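Local coordinates for 3-oxoacyl-[acyl-carrier-protein] synthase (Arabidopsis thaliana, PDB 2IX4) that catalyses the condensation step of mitochondrial fatty acid synthesis, lengthening an acyl chain by two carbons taken from malonyl-ACP, at residues 313-318 / 409-414. Sequence-based numbering, arbitrary orientation.
Sequences QIDYVN and VRTAMS. With K (potassium ion), chain D.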
loop_
_atom_site.group_PDB
_atom_site.type_symbol
_atom_site.label_atom_id
_atom_site.label_comp_id
_atom_site.label_asym_id
_atom_site.label_seq_id
_atom_site.Cartn_x
_atom_site.Cartn_y
_atom_site.Cartn_z
ATOM N N GLN A 313 13.500 -27.481 -12.311
ATOM C CA GLN A 313 12.126 -27.677 -12.774
ATOM C C GLN A 313 11.463 -26.381 -13.245
ATOM O O GLN A 313 10.274 -26.370 -13.566
ATOM C CB GLN A 313 11.282 -28.353 -11.689
ATOM C CG GLN A 313 11.590 -29.836 -11.500
ATOM C CD GLN A 313 10.879 -30.434 -10.301
ATOM O OE1 GLN A 313 11.113 -30.032 -9.161
ATOM N NE2 GLN A 313 10.014 -31.410 -10.554
ATOM N N ILE A 314 12.238 -25.299 -13.299
ATOM C CA ILE A 314 11.726 -24.002 -13.743
ATOM C C ILE A 314 12.074 -23.761 -15.210
ATOM O O ILE A 314 13.245 -23.714 -15.588
ATOM C CB ILE A 314 12.222 -22.832 -12.841
ATOM C CG1 ILE A 314 11.878 -23.085 -11.366
ATOM C CG2 ILE A 314 11.656 -21.489 -13.311
ATOM C CD1 ILE A 314 10.403 -23.379 -11.077
ATOM N N ASP A 315 11.038 -23.613 -16.028
ATOM C CA ASP A 315 11.202 -23.490 -17.471
ATOM C C ASP A 315 11.520 -22.067 -17.919
ATOM O O ASP A 315 12.388 -21.865 -18.772
ATOM C CB ASP A 315 9.955 -24.006 -18.198
ATOM C CG ASP A 315 9.786 -25.509 -18.076
ATOM O OD1 ASP A 315 10.773 -26.214 -17.772
ATOM O OD2 ASP A 315 8.660 -25.993 -18.295
ATOM N N TYR A 316 10.817 -21.090 -17.345
ATOM C CA TYR A 316 10.954 -19.691 -17.759
ATOM C C TYR A 316 11.002 -18.719 -16.580
ATOM O O TYR A 316 10.226 -18.834 -15.635
ATOM C CB TYR A 316 9.830 -19.296 -18.732
ATOM C CG TYR A 316 9.804 -17.818 -19.070
ATOM C CD1 TYR A 316 10.875 -17.216 -19.739
ATOM C CD2 TYR A 316 8.713 -17.021 -18.720
ATOM C CE1 TYR A 316 10.864 -15.856 -20.045
ATOM C CE2 TYR A 316 8.689 -15.659 -19.025
ATOM C CZ TYR A 316 9.771 -15.085 -19.686
ATOM O OH TYR A 316 9.764 -13.741 -19.992
ATOM N N VAL A 317 11.930 -17.770 -16.647
ATOM C CA VAL A 317 12.010 -16.690 -15.670
ATOM C C VAL A 317 11.825 -15.348 -16.381
ATOM O O VAL A 317 12.603 -14.992 -17.266
ATOM C CB VAL A 317 13.351 -16.710 -14.884
ATOM C CG1 VAL A 317 13.509 -15.454 -14.029
ATOM C CG2 VAL A 317 13.452 -17.959 -14.014
ATOM N N ASN A 318 10.774 -14.623 -16.012
ATOM C CA ASN A 318 10.619 -13.245 -16.451
ATOM C C ASN A 318 11.329 -12.346 -15.444
ATOM O O ASN A 318 10.820 -12.104 -14.348
ATOM C CB ASN A 318 9.139 -12.882 -16.622
ATOM C CG ASN A 318 8.938 -11.496 -17.218
ATOM O OD1 ASN A 318 9.027 -10.491 -16.512
ATOM N ND2 ASN A 318 8.645 -11.437 -18.512
ATOM N N VAL A 409 6.419 -24.580 -21.580
ATOM C CA VAL A 409 6.580 -23.845 -20.331
ATOM C C VAL A 409 5.567 -24.393 -19.331
ATOM O O VAL A 409 4.387 -24.044 -19.378
ATOM C CB VAL A 409 6.386 -22.312 -20.509
ATOM C CG1 VAL A 409 6.718 -21.577 -19.212
ATOM C CG2 VAL A 409 7.243 -21.776 -21.646
ATOM N N ARG A 410 6.023 -25.273 -18.446
ATOM C CA ARG A 410 5.141 -25.812 -17.410
ATOM C C ARG A 410 5.240 -25.002 -16.118
ATOM O O ARG A 410 4.321 -25.015 -15.303
ATOM C CB ARG A 410 5.387 -27.308 -17.175
ATOM C CG ARG A 410 6.757 -27.673 -16.633
ATOM C CD ARG A 410 7.142 -29.096 -17.042
ATOM N NE ARG A 410 8.421 -29.503 -16.459
ATOM C CZ ARG A 410 9.591 -29.454 -17.089
ATOM N NH1 ARG A 410 9.665 -29.019 -18.344
ATOM N NH2 ARG A 410 10.693 -29.849 -16.462
ATOM N N THR A 411 6.353 -24.290 -15.955
ATOM C CA THR A 411 6.579 -23.435 -14.795
ATOM C C THR A 411 7.174 -22.092 -15.224
ATOM O O THR A 411 8.099 -22.048 -16.039
ATOM C CB THR A 411 7.526 -24.102 -13.775
ATOM O OG1 THR A 411 8.690 -24.579 -14.454
ATOM C CG2 THR A 411 6.844 -25.274 -13.081
ATOM N N ALA A 412 6.637 -21.006 -14.673
ATOM C CA ALA A 412 7.121 -19.657 -14.968
ATOM C C ALA A 412 7.223 -18.829 -13.694
ATOM O O ALA A 412 6.269 -18.753 -12.922
ATOM C CB ALA A 412 6.217 -18.969 -15.983
ATOM N N MET A 413 8.387 -18.220 -13.484
ATOM C CA MET A 413 8.645 -17.387 -12.312
ATOM C C MET A 413 8.849 -15.931 -12.730
ATOM O O MET A 413 9.501 -15.655 -13.737
ATOM C CB MET A 413 9.868 -17.911 -11.547
ATOM C CG MET A 413 10.282 -17.078 -10.337
ATOM S SD MET A 413 11.760 -17.706 -9.509
ATOM C CE MET A 413 11.059 -19.013 -8.508
ATOM N N SER A 414 8.289 -15.007 -11.951
ATOM C CA SER A 414 8.387 -13.577 -12.240
ATOM C C SER A 414 8.902 -12.789 -11.033
ATOM O O SER A 414 8.287 -12.802 -9.968
ATOM C CB SER A 414 7.026 -13.034 -12.693
ATOM O OG SER A 414 7.132 -11.682 -13.115
HETATM K K K D . 9.275 -9.736 -13.775
#
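D315 and T411 lock together the start of two parallel strands, 316-318 and 411-414, in the thiolase-fold core of this ketosynthase. The D315 carboxylate suits its place because its two oxygens divide the work. OD2 takes the R410 backbone N-H through its anti lone pair, nearly straight at 2.7 Å (171°), while OD1 lies over one face of the R410 guanidinium, 3.1 Å from NH1, a salt bridge of charge alone. A threonine hydroxyl can both give and accept: T411 OG1, set between backbone N and carbonyl carbon (chi1 50°), donates to Q313 O at 2.6 Å and accepts from D315 N. Ladder bonds follow, from Y316 N to T411 O, M413 N to Y316 O (2.9 Å) and N318 N to M413 O. Beyond them, the neutral oxygens N318 O, N318 OD1 (2.9 Å) and S414 OG bind the potassium ion with A319, E368 and N415, leaving N318 ND2 to donate to Y316 OH, which also bonds S351. Unbranched M413, extended to SD, shares one face with V317 and reaches helix 294-307. V409 and A412 meet helix 364-378; on the other face, A412 CB lies at the Y316 ring edge, 4.2 Å from CD2.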